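4-hydroxybenzoyl-CoA thioesterase (Pseudomonas sp. CBS3, PDB 1LO8) hydrolyses 4-hydroxybenzoyl-CoA to 4-hydroxybenzoate and coenzyme A, the last step in the breakdown of 4-chlorobenzoate to 4-hydroxybenzoate. Local coordinates at residues A[59-64]-A[115-120]; A[8-13]-A[75-80]; A[67-72]-A[107-112]. All blocks are in the same frame, centred on the assembly; numbering follows the deposited sequence.

Interaction 1 of 3, residues A[59-64]-A[115-120]; sequences TPIVSC and EIRVFA. With 4CA (4-hydroxybenzyl coenzyme A), chain B.
A classic beta bulge in the antiparallel hot-dog sheet sets Val62 and Ser63 together against Ile116. Their N-H groups converge on one oxygen: Val62 N lies 2.8 Å and Ser63 N 3.2 Å from Ile116 O. Ile116 N answers Ser63 O at 2.9 Å. On the other side of the bulge, Val118 N bonds Pro60 O. Arg117 runs extended from CG to NE, and Ile61 CB lies over one face of its guanidinium. NH1 of Arg117 donates to Thr59 O over 2.9 Å, with that oxygen in the guanidinium plane. NE and NH2 both grip Glu115 OE1, from the same face of the carboxylate. NH2 also has a salt bridge to Asp32, so several partners fix the rotation of the group. Thr59 CG2 makes a CH-pi contact over the Phe119 ring, 3.7 Å from its centroid. The bound 4-hydroxybenzyl coenzyme A uses the same backbone. Thr59 N donates to its phenol oxygen O2B at 3.1 Å, and Ile61 O accepts from N4P at 2.8 Å. Val62 CG2 and Ile116 CG2 pack together against its adenine. This is the substrate site of a hot-dog thioesterase.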
# COMPACT_ATOMS: atom_id res chain seq x y z
N THR A 59 4.02 -4.33 18.73
CA THR A 59 2.96 -5.26 19.12
C THR A 59 2.39 -6.01 17.92
O THR A 59 1.30 -5.67 17.46
CB THR A 59 1.82 -4.54 19.88
OG1 THR A 59 1.26 -3.55 19.02
CG2 THR A 59 2.40 -3.82 21.08
N PRO A 60 3.10 -7.01 17.41
CA PRO A 60 2.66 -7.78 16.25
C PRO A 60 1.31 -8.44 16.46
O PRO A 60 0.90 -8.85 17.56
CB PRO A 60 3.64 -8.93 16.05
CG PRO A 60 4.59 -8.91 17.23
CD PRO A 60 4.38 -7.55 17.92
N ILE A 61 0.59 -8.61 15.37
CA ILE A 61 -0.71 -9.22 15.48
C ILE A 61 -0.59 -10.71 15.34
O ILE A 61 0.22 -11.22 14.55
CB ILE A 61 -1.63 -8.59 14.43
CG1 ILE A 61 -3.08 -9.00 14.64
CG2 ILE A 61 -1.16 -8.84 12.98
CD1 ILE A 61 -4.00 -8.21 13.68
N VAL A 62 -1.39 -11.42 16.14
CA VAL A 62 -1.44 -12.90 16.18
C VAL A 62 -2.81 -13.42 15.74
O VAL A 62 -2.95 -14.51 15.22
CB VAL A 62 -1.03 -13.53 17.53
CG1 VAL A 62 0.45 -13.22 17.78
CG2 VAL A 62 -1.80 -12.99 18.73
N SER A 63 -3.84 -12.59 15.87
CA SER A 63 -5.15 -13.05 15.48
C SER A 63 -6.10 -11.91 15.18
O SER A 63 -6.01 -10.83 15.75
CB SER A 63 -5.66 -13.87 16.66
OG SER A 63 -6.90 -14.40 16.32
N CYS A 64 -7.08 -12.11 14.31
CA CYS A 64 -8.02 -11.02 14.06
C CYS A 64 -9.39 -11.49 13.60
O CYS A 64 -9.55 -12.46 12.86
CB CYS A 64 -7.47 -9.83 13.23
SG CYS A 64 -8.70 -8.57 12.68
N GLU A 115 -8.48 -7.32 17.51
CA GLU A 115 -7.15 -7.74 17.21
C GLU A 115 -6.49 -8.31 18.42
O GLU A 115 -6.51 -7.66 19.44
CB GLU A 115 -6.22 -6.59 16.71
CG GLU A 115 -6.68 -6.03 15.33
CD GLU A 115 -5.75 -4.95 14.89
OE1 GLU A 115 -5.14 -4.29 15.69
OE2 GLU A 115 -5.74 -4.76 13.60
N ILE A 116 -5.90 -9.49 18.28
CA ILE A 116 -5.14 -10.09 19.35
C ILE A 116 -3.69 -9.86 19.00
O ILE A 116 -3.23 -10.30 17.96
CB ILE A 116 -5.47 -11.56 19.58
CG1 ILE A 116 -6.94 -11.70 19.84
CG2 ILE A 116 -4.69 -12.15 20.75
CD1 ILE A 116 -7.24 -13.12 20.34
N ARG A 117 -3.00 -9.12 19.87
CA ARG A 117 -1.61 -8.78 19.65
C ARG A 117 -0.78 -9.11 20.86
O ARG A 117 -1.30 -9.44 21.92
CB ARG A 117 -1.46 -7.27 19.35
CG ARG A 117 -2.17 -6.72 18.09
CD ARG A 117 -2.16 -5.22 18.08
NE ARG A 117 -2.75 -4.65 16.86
CZ ARG A 117 -2.03 -4.28 15.81
NH1 ARG A 117 -0.69 -4.41 15.73
NH2 ARG A 117 -2.66 -3.76 14.78
N VAL A 118 0.52 -9.03 20.71
CA VAL A 118 1.43 -9.26 21.83
C VAL A 118 2.58 -8.25 21.76
O VAL A 118 2.91 -7.72 20.68
CB VAL A 118 2.08 -10.64 21.75
CG1 VAL A 118 1.11 -11.78 21.60
CG2 VAL A 118 3.03 -10.67 20.54
N PHE A 119 3.23 -8.03 22.92
CA PHE A 119 4.42 -7.18 22.96
C PHE A 119 5.53 -8.12 22.56
O PHE A 119 5.52 -9.21 23.07
CB PHE A 119 4.69 -6.64 24.34
CG PHE A 119 3.82 -5.45 24.54
CD1 PHE A 119 4.18 -4.20 24.05
CD2 PHE A 119 2.59 -5.58 25.19
CE1 PHE A 119 3.36 -3.09 24.22
CE2 PHE A 119 1.75 -4.48 25.35
CZ PHE A 119 2.13 -3.22 24.87
N ALA A 120 6.40 -7.74 21.61
CA ALA A 120 7.41 -8.67 21.17
C ALA A 120 8.79 -8.11 21.06
O ALA A 120 9.05 -6.93 20.87
CB ALA A 120 7.12 -9.24 19.80
N1A 4CA B . -5.05 -16.35 18.94
C2A 4CA B . -5.07 -15.79 20.19
N3A 4CA B . -4.08 -15.52 20.98
C4A 4CA B . -2.91 -15.88 20.42
C5A 4CA B . -2.74 -16.48 19.19
C6A 4CA B . -3.88 -16.71 18.39
N6A 4CA B . -3.88 -17.25 17.19
N7A 4CA B . -1.38 -16.73 18.96
C8A 4CA B . -0.77 -16.28 20.07
N9A 4CA B . -1.66 -15.82 20.98
C1D 4CA B . -1.38 -15.46 22.34
C2D 4CA B . -0.77 -16.74 22.87
O2D 4CA B . -1.74 -17.60 23.45
C3D 4CA B . 0.05 -16.25 24.02
O3D 4CA B . -0.80 -16.15 25.15
P3D 4CA B . -0.92 -16.07 26.64
O7A 4CA B . -1.91 -17.13 27.06
O8A 4CA B . 0.46 -16.27 27.24
O9A 4CA B . -1.44 -14.72 27.05
C4D 4CA B . 0.57 -14.94 23.50
O4D 4CA B . -0.30 -14.61 22.36
C5D 4CA B . 2.01 -15.16 23.10
O5D 4CA B . 2.04 -16.27 22.18
P1A 4CA B . 3.07 -17.40 22.52
O1A 4CA B . 2.71 -18.57 21.67
O2A 4CA B . 2.84 -17.70 23.95
O3A 4CA B . 4.52 -16.93 22.30
P2A 4CA B . 5.52 -17.00 21.01
O4A 4CA B . 6.66 -16.08 21.29
O5A 4CA B . 6.03 -18.39 20.92
O6A 4CA B . 4.79 -16.63 19.59
CBP 4CA B . 4.78 -14.73 18.16
CCP 4CA B . 4.45 -15.25 19.55
CDP 4CA B . 6.31 -14.70 17.90
CEP 4CA B . 4.14 -13.36 17.94
CAP 4CA B . 4.27 -15.71 17.10
OAP 4CA B . 2.83 -15.78 17.17
C9P 4CA B . 4.36 -15.05 15.71
O9P 4CA B . 5.42 -14.78 15.14
N8P 4CA B . 3.13 -14.72 15.04
C7P 4CA B . 3.41 -14.01 13.79
C6P 4CA B . 3.30 -12.51 14.03
C5P 4CA B . 3.23 -11.76 12.68
O5P 4CA B . 4.06 -11.88 11.80
N4P 4CA B . 2.05 -10.98 12.44
C3P 4CA B . 2.08 -10.30 11.14
C2P 4CA B . 2.89 -9.00 11.22
S1P 4CA B . 2.40 -7.75 12.43
C1B 4CA B . 3.36 -6.33 12.06
C2B 4CA B . 3.48 -5.39 13.17
C3B 4CA B . 4.63 -5.43 13.98
C4B 4CA B . 4.77 -4.53 15.05
C5B 4CA B . 3.75 -3.57 15.29
O2B 4CA B . 3.94 -2.58 16.23
C6B 4CA B . 2.57 -3.57 14.50
C7B 4CA B . 2.46 -4.44 13.39

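Interaction 2 of 3, residues A[8-13]-A[75-80]; sequences QQRIEF and DDVLTI. With 4CA (4-hydroxybenzyl coenzyme A), chain C.
Asp75 and Asp76 meet Ile11 where the antiparallel pairing of strands 4-10 and 77-87 in the hot-dog sheet gives way to loop. Asp75 N donates to Ile11 O at 2.9 Å, with a straight N-H...O angle of 179°. The Asp75 carboxylate serves another subunit: OD1 forms a salt bridge to Arg36 of the third subunit. Glu12 OE1 binds the same NH2 of that arginine, so two acids share one cationic nitrogen. Just beyond Glu12, the Phe13 ring packs against the hydroxybenzyl ring of a ligand held by the third subunit. Asp76 O takes Ile11 N at 3.0 Å, nearly in line with its C=O bond (177°). The carboxylate of Asp76 accepts from Ser73 N through OD2. Asp76 CB packs beside Ile11 CD1, the two side chains pointing the same way.

Val77 faces Arg10 in a non-hydrogen-bonded pair. Val77 CG2 lies against the aliphatic part of Arg10, whose chain then bends at chi3. Past the bend, Arg10 NH1 forms a salt bridge to Glu12 OE2 at 3.1 Å. Leu78 and Gln9 make the hydrogen-bonded pair: Leu78 N lies 2.6 Å from Gln9 O, and Gln9 N lies 2.8 Å from Leu78 O. With chi1 at -54°, Leu78 CG stands beside its own backbone N and meets Ile11 CD1 at 3.8 Å. Trp30 of helix 25-41 touches Gln9, Leu78 and Ile80.

Thr79 stands across from Gln8, on the face that also carries Arg10 and Val77. Thr79 OG1 is 3.3 Å from Gln8 OE1. At the end of the segment, Ile80 CD1 comes to 4.4 Å from Gln9 CB.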
# COMPACT_ATOMS: atom_id res chain seq x y z
N GLN A 8 -9.23 9.91 13.68
CA GLN A 8 -9.89 10.16 12.42
C GLN A 8 -9.01 9.79 11.27
O GLN A 8 -7.80 9.85 11.35
CB GLN A 8 -10.28 11.63 12.34
CG GLN A 8 -11.43 12.00 13.30
CD GLN A 8 -12.29 13.09 12.73
OE1 GLN A 8 -13.51 12.87 12.58
NE2 GLN A 8 -11.66 14.22 12.38
N GLN A 9 -9.62 9.40 10.19
CA GLN A 9 -8.85 9.00 9.08
C GLN A 9 -9.63 9.36 7.87
O GLN A 9 -10.78 8.97 7.79
CB GLN A 9 -8.63 7.48 9.16
CG GLN A 9 -7.92 6.96 7.92
CD GLN A 9 -6.56 7.55 7.99
OE1 GLN A 9 -5.95 7.46 9.08
NE2 GLN A 9 -6.16 8.23 6.89
N ARG A 10 -9.02 10.14 6.96
CA ARG A 10 -9.68 10.53 5.73
C ARG A 10 -9.37 9.54 4.61
O ARG A 10 -8.22 9.14 4.43
CB ARG A 10 -9.33 11.95 5.32
CG ARG A 10 -10.16 12.32 4.12
CD ARG A 10 -10.31 13.82 3.81
NE ARG A 10 -9.51 14.98 4.28
CZ ARG A 10 -8.52 15.59 3.60
NH1 ARG A 10 -8.07 15.09 2.42
NH2 ARG A 10 -8.00 16.72 4.13
N ILE A 11 -10.40 9.11 3.92
CA ILE A 11 -10.19 8.14 2.87
C ILE A 11 -9.79 8.88 1.62
O ILE A 11 -10.45 9.84 1.24
CB ILE A 11 -11.45 7.34 2.63
CG1 ILE A 11 -11.99 6.75 3.95
CG2 ILE A 11 -11.19 6.27 1.56
CD1 ILE A 11 -13.39 6.12 3.84
N GLU A 12 -8.74 8.41 0.97
CA GLU A 12 -8.24 9.02 -0.27
C GLU A 12 -8.65 8.22 -1.51
O GLU A 12 -9.04 7.07 -1.41
CB GLU A 12 -6.72 9.23 -0.26
CG GLU A 12 -6.26 10.24 0.83
CD GLU A 12 -6.88 11.59 0.62
OE1 GLU A 12 -7.46 11.91 -0.41
OE2 GLU A 12 -6.75 12.36 1.67
N PHE A 13 -8.59 8.84 -2.67
CA PHE A 13 -9.00 8.20 -3.89
C PHE A 13 -8.22 6.92 -4.12
O PHE A 13 -8.75 5.92 -4.53
CB PHE A 13 -8.65 9.18 -4.98
CG PHE A 13 -8.88 8.74 -6.41
CD1 PHE A 13 -10.16 8.82 -6.94
CD2 PHE A 13 -7.83 8.32 -7.22
CE1 PHE A 13 -10.39 8.46 -8.26
CE2 PHE A 13 -8.05 7.94 -8.55
CZ PHE A 13 -9.34 8.01 -9.05
N ASP A 75 -13.09 10.59 0.40
CA ASP A 75 -13.68 11.78 1.00
C ASP A 75 -14.41 11.44 2.32
O ASP A 75 -14.46 12.26 3.24
CB ASP A 75 -14.49 12.67 0.03
CG ASP A 75 -13.59 13.56 -0.77
OD1 ASP A 75 -12.52 13.97 -0.33
OD2 ASP A 75 -14.06 13.79 -1.98
N ASP A 76 -14.96 10.25 2.47
CA ASP A 76 -15.56 9.94 3.74
C ASP A 76 -14.43 10.06 4.75
O ASP A 76 -13.25 9.83 4.52
CB ASP A 76 -16.05 8.49 3.80
CG ASP A 76 -17.22 8.25 2.90
OD1 ASP A 76 -17.77 9.17 2.36
OD2 ASP A 76 -17.50 6.99 2.73
N VAL A 77 -14.81 10.46 5.94
CA VAL A 77 -13.88 10.60 7.01
C VAL A 77 -14.27 9.61 8.10
O VAL A 77 -15.41 9.64 8.61
CB VAL A 77 -13.83 12.01 7.58
CG1 VAL A 77 -12.98 12.01 8.84
CG2 VAL A 77 -13.19 12.98 6.61
N LEU A 78 -13.32 8.72 8.42
CA LEU A 78 -13.52 7.69 9.38
C LEU A 78 -13.17 8.11 10.76
O LEU A 78 -12.24 8.87 10.92
CB LEU A 78 -12.79 6.38 9.04
CG LEU A 78 -13.05 5.80 7.65
CD1 LEU A 78 -11.95 4.77 7.32
CD2 LEU A 78 -14.42 5.14 7.65
N THR A 79 -13.94 7.61 11.71
CA THR A 79 -13.68 7.83 13.09
C THR A 79 -13.46 6.45 13.66
O THR A 79 -14.30 5.58 13.50
CB THR A 79 -14.76 8.58 13.87
OG1 THR A 79 -14.84 9.94 13.45
CG2 THR A 79 -14.31 8.61 15.33
N ILE A 80 -12.31 6.24 14.26
CA ILE A 80 -11.93 4.97 14.81
C ILE A 80 -11.83 5.07 16.30
O ILE A 80 -11.26 6.01 16.85
CB ILE A 80 -10.60 4.46 14.24
CG1 ILE A 80 -10.63 4.41 12.71
CG2 ILE A 80 -10.29 3.11 14.84
CD1 ILE A 80 -9.25 4.26 12.06
N1A 4CA C . 5.60 14.86 -19.98
C2A 4CA C . 4.96 16.08 -19.99
N3A 4CA C . 3.76 16.37 -20.39
C4A 4CA C . 3.14 15.28 -20.84
C5A 4CA C . 3.65 14.00 -20.93
C6A 4CA C . 4.96 13.78 -20.45
N6A 4CA C . 5.59 12.62 -20.43
N7A 4CA C . 2.71 13.13 -21.48
C8A 4CA C . 1.65 13.91 -21.73
N9A 4CA C . 1.89 15.21 -21.41
C1D 4CA C . 1.06 16.33 -21.74
C2D 4CA C . 0.96 16.22 -23.24
O2D 4CA C . 1.98 16.96 -23.90
C3D 4CA C . -0.30 16.95 -23.53
O3D 4CA C . -0.01 18.32 -23.62
P3D 4CA C . -0.42 19.68 -24.11
O7A 4CA C . 0.75 20.25 -24.87
O8A 4CA C . -1.66 19.53 -24.96
O9A 4CA C . -0.73 20.58 -22.94
C4D 4CA C . -1.17 16.56 -22.37
O4D 4CA C . -0.23 16.05 -21.35
C5D 4CA C . -2.14 15.51 -22.85
O5D 4CA C . -1.37 14.45 -23.45
P1A 4CA C . -1.82 14.02 -24.89
O1A 4CA C . -0.72 13.18 -25.45
O2A 4CA C . -1.95 15.28 -25.65
O3A 4CA C . -3.17 13.28 -24.86
P2A 4CA C . -3.56 11.70 -24.73
O4A 4CA C . -5.01 11.63 -24.41
O5A 4CA C . -3.32 11.07 -26.05
O6A 4CA C . -2.67 10.89 -23.61
CBP 4CA C . -3.07 10.09 -21.41
CCP 4CA C . -3.00 11.33 -22.30
CDP 4CA C . -4.27 9.19 -21.77
CEP 4CA C . -3.09 10.51 -19.94
CAP 4CA C . -1.86 9.19 -21.67
OAP 4CA C . -0.65 9.90 -21.30
C9P 4CA C . -1.79 8.10 -20.58
O9P 4CA C . -2.62 7.19 -20.46
N8P 4CA C . -0.70 8.16 -19.64
C7P 4CA C . -0.86 7.12 -18.62
C6P 4CA C . -1.53 7.72 -17.39
C5P 4CA C . -1.38 6.76 -16.18
O5P 4CA C . -1.73 5.60 -16.20
N4P 4CA C . -0.68 7.27 -15.04
C3P 4CA C . -0.60 6.30 -13.95
C2P 4CA C . -1.89 6.29 -13.11
S1P 4CA C . -2.44 7.84 -12.37
C1B 4CA C . -3.76 7.41 -11.30
C2B 4CA C . -4.64 8.53 -10.97
C3B 4CA C . -5.84 8.69 -11.70
C4B 4CA C . -6.70 9.76 -11.38
C5B 4CA C . -6.37 10.64 -10.33
O2B 4CA C . -7.27 11.60 -9.91
C6B 4CA C . -5.13 10.50 -9.64
C7B 4CA C . -4.29 9.40 -9.92

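Interaction 3 of 3, residues A[67-72]-A[107-112]; sequences SFVCTA and VQLVMR. With 4CA (4-hydroxybenzyl coenzyme A), chain D.
Ser67 and Arg112 form an antiparallel hydrogen-bonded pair and Phe68 and Met111 a non-hydrogen-bonded one, after which the 67-72 backbone turns aside, the end-to-end directions of the touching parts lying 138° apart. This is the far end of the pairing between strands 56-68 and 107-123 in the hot-dog sheet. Ser67 N lies 3.0 Å from Arg112 O, and Arg112 N returns a bond to Ser67 O. The last backbone link is Val110 O, which takes two donors, Val69 N at 2.7 Å and Cys70 N at 3.3 Å. The second comes in on a lone pair, in the carbonyl plane. Val110 and Met111 also form a classic beta bulge against Val98 of strand 92-101.

Phe68 and Met111 lie side by side, pointing the same way. Met111 SD is 5.4 Å from the Phe68 ring centroid, an oblique Met-aromatic contact; the exact position of the methionine end is doubtful in the model. Phe68 also borders a ligand bound mainly by the second subunit. Phe68 O accepts a weak hydrogen bond from ligand N8P at 3.1 Å, and Phe68 CB is 3.6 Å from ligand N4P. Ile61 of the second subunit packs on the Phe68 side chain. A serine here would probably open a gap beside that isoleucine and leave the Met111 sulfur without its aromatic neighbour.

Further along, Val69 chi1 of -174° sets CG2 beside the backbone N, and there Val69 CG2 meets Leu109 CD2 at 4.0 Å. Ala72 CB packs on Val110 CG1. The other methyl of Val110, CG2, lies 3.9 Å from Cys70 SG.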
# COMPACT_ATOMS: atom_id res chain seq x y z
N SER A 67 -15.36 -7.63 10.86
CA SER A 67 -16.60 -7.66 10.12
C SER A 67 -16.77 -6.31 9.41
O SER A 67 -16.47 -5.25 9.97
CB SER A 67 -17.78 -8.12 10.97
OG SER A 67 -17.83 -7.36 12.16
N PHE A 68 -17.16 -6.33 8.14
CA PHE A 68 -17.30 -5.13 7.32
C PHE A 68 -18.74 -4.91 7.09
O PHE A 68 -19.33 -5.66 6.38
CB PHE A 68 -16.52 -5.22 5.99
CG PHE A 68 -15.08 -5.60 6.23
CD1 PHE A 68 -14.75 -6.94 6.35
CD2 PHE A 68 -14.07 -4.65 6.31
CE1 PHE A 68 -13.42 -7.31 6.56
CE2 PHE A 68 -12.74 -4.99 6.56
CZ PHE A 68 -12.42 -6.34 6.64
N VAL A 69 -19.29 -3.94 7.78
CA VAL A 69 -20.72 -3.65 7.84
C VAL A 69 -21.30 -2.84 6.71
O VAL A 69 -22.39 -3.13 6.28
CB VAL A 69 -21.01 -2.99 9.20
CG1 VAL A 69 -22.51 -2.79 9.39
CG2 VAL A 69 -20.39 -3.81 10.34
N CYS A 70 -20.61 -1.78 6.29
CA CYS A 70 -21.11 -0.99 5.17
C CYS A 70 -19.91 -0.50 4.40
O CYS A 70 -18.81 -0.56 4.92
CB CYS A 70 -22.04 0.20 5.50
SG CYS A 70 -21.20 1.58 6.31
N THR A 71 -20.12 0.04 3.21
CA THR A 71 -18.96 0.54 2.44
C THR A 71 -18.58 1.97 2.79
O THR A 71 -19.31 2.74 3.40
CB THR A 71 -19.26 0.49 0.95
OG1 THR A 71 -20.23 1.49 0.71
CG2 THR A 71 -19.83 -0.85 0.48
N ALA A 72 -17.37 2.34 2.41
CA ALA A 72 -16.88 3.69 2.62
C ALA A 72 -16.12 4.06 1.35
O ALA A 72 -15.70 3.17 0.65
CB ALA A 72 -16.03 3.87 3.87
N VAL A 107 -24.36 8.29 12.79
CA VAL A 107 -23.11 7.61 12.85
C VAL A 107 -23.22 6.14 12.45
O VAL A 107 -23.48 5.27 13.30
CB VAL A 107 -22.50 7.79 14.23
CG1 VAL A 107 -21.22 6.98 14.38
CG2 VAL A 107 -22.26 9.27 14.48
N GLN A 108 -22.97 5.91 11.14
CA GLN A 108 -22.98 4.57 10.57
C GLN A 108 -21.75 3.74 10.91
O GLN A 108 -20.65 4.23 10.80
CB GLN A 108 -23.06 4.65 9.05
CG GLN A 108 -23.95 5.80 8.54
CD GLN A 108 -24.52 5.48 7.16
OE1 GLN A 108 -24.61 4.31 6.75
NE2 GLN A 108 -24.91 6.50 6.41
N LEU A 109 -21.92 2.46 11.30
CA LEU A 109 -20.81 1.62 11.59
C LEU A 109 -20.32 1.06 10.24
O LEU A 109 -21.09 0.60 9.42
CB LEU A 109 -21.18 0.56 12.65
CG LEU A 109 -20.22 -0.63 12.82
CD1 LEU A 109 -18.94 -0.20 13.55
CD2 LEU A 109 -20.88 -1.68 13.70
N VAL A 110 -19.02 1.21 9.99
CA VAL A 110 -18.42 0.77 8.76
C VAL A 110 -17.82 -0.60 9.00
O VAL A 110 -18.09 -1.63 8.36
CB VAL A 110 -17.36 1.77 8.30
CG1 VAL A 110 -16.52 1.21 7.18
CG2 VAL A 110 -17.97 3.07 7.80
N MET A 111 -16.97 -0.62 10.00
CA MET A 111 -16.35 -1.87 10.32
C MET A 111 -15.98 -1.95 11.78
O MET A 111 -15.95 -0.95 12.48
CB MET A 111 -15.19 -2.31 9.42
CG MET A 111 -13.95 -1.48 9.42
SD MET A 111 -12.62 -2.31 10.27
CE MET A 111 -12.30 -3.77 9.27
N ARG A 112 -15.69 -3.17 12.20
CA ARG A 112 -15.28 -3.44 13.57
C ARG A 112 -14.27 -4.56 13.54
O ARG A 112 -14.30 -5.44 12.67
CB ARG A 112 -16.47 -3.76 14.48
CG ARG A 112 -17.29 -4.92 13.93
CD ARG A 112 -18.79 -4.71 13.91
NE ARG A 112 -19.38 -5.92 13.31
CZ ARG A 112 -19.87 -6.94 14.02
NH1 ARG A 112 -19.99 -6.91 15.34
NH2 ARG A 112 -20.36 -8.01 13.38
N1A 4CA D . -20.53 -12.45 8.66
C2A 4CA D . -20.94 -13.50 7.87
N3A 4CA D . -21.68 -13.48 6.81
C4A 4CA D . -22.05 -12.22 6.51
C5A 4CA D . -21.74 -11.08 7.21
C6A 4CA D . -20.91 -11.20 8.35
N6A 4CA D . -20.50 -10.21 9.12
N7A 4CA D . -22.32 -9.96 6.61
C8A 4CA D . -22.98 -10.46 5.55
N9A 4CA D . -22.88 -11.82 5.50
C1D 4CA D . -23.62 -12.69 4.63
C2D 4CA D . -25.04 -12.33 4.97
O2D 4CA D . -25.57 -13.15 6.02
C3D 4CA D . -25.79 -12.73 3.75
O3D 4CA D . -26.07 -14.11 3.85
P3D 4CA D . -26.91 -15.27 3.38
O7A 4CA D . -27.46 -15.93 4.63
O8A 4CA D . -27.99 -14.74 2.47
O9A 4CA D . -26.06 -16.25 2.63
C4D 4CA D . -24.82 -12.37 2.66
O4D 4CA D . -23.52 -12.21 3.34
C5D 4CA D . -25.31 -11.07 2.04
O5D 4CA D . -25.47 -10.12 3.10
P1A 4CA D . -26.85 -9.39 3.15
O1A 4CA D . -26.94 -8.71 4.47
O2A 4CA D . -27.86 -10.47 3.04
O3A 4CA D . -27.01 -8.40 1.97
P2A 4CA D . -26.67 -6.81 1.81
O4A 4CA D . -26.72 -6.50 0.35
O5A 4CA D . -27.73 -6.05 2.50
O6A 4CA D . -25.23 -6.39 2.46
CBP 4CA D . -23.08 -5.87 1.58
CCP 4CA D . -24.16 -6.94 1.71
CDP 4CA D . -23.53 -4.69 0.68
CEP 4CA D . -21.78 -6.50 1.09
CAP 4CA D . -22.85 -5.20 2.94
OAP 4CA D . -22.33 -6.18 3.87
C9P 4CA D . -21.57 -4.33 2.87
O9P 4CA D . -21.48 -3.30 2.19
N8P 4CA D . -20.42 -4.75 3.62
C7P 4CA D . -19.28 -3.86 3.34
C6P 4CA D . -18.41 -4.50 2.27
C5P 4CA D . -17.04 -3.78 2.22
O5P 4CA D . -16.90 -2.59 2.06
N4P 4CA D . -15.88 -4.60 2.48
C3P 4CA D . -14.63 -3.83 2.40
C2P 4CA D . -14.16 -3.70 0.95
S1P 4CA D . -13.90 -5.20 -0.02
C1B 4CA D . -13.14 -4.68 -1.51
C2B 4CA D . -13.27 -5.64 -2.60
C3B 4CA D . -14.29 -5.44 -3.56
C4B 4CA D . -14.42 -6.35 -4.63
C5B 4CA D . -13.52 -7.43 -4.75
O2B 4CA D . -13.54 -8.23 -5.87
C6B 4CA D . -12.53 -7.65 -3.75
C7B 4CA D . -12.36 -6.71 -2.71

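In the fold
All three contacts lie in one antiparallel sheet. Interactions 1 and 3 use the same two strands, 56-68 and 107-123, with centres about 22 Å apart. Interaction 3 is nested within the chain loop that interaction 1 closes. Interaction 2 joins strands 4-10 and 77-87, and along the chain its segments alternate with those of the other two. It lies about 24 Å from interaction 1, centre to centre, across the middle of the chain. From interaction 3 it is only about 12 Å away, and the two touch: Ile11 CD1 packs on Ala72 CB at 3.5 Å. Each contact region meets a different ligand, so one subunit contributes to sites shared across the tetramer.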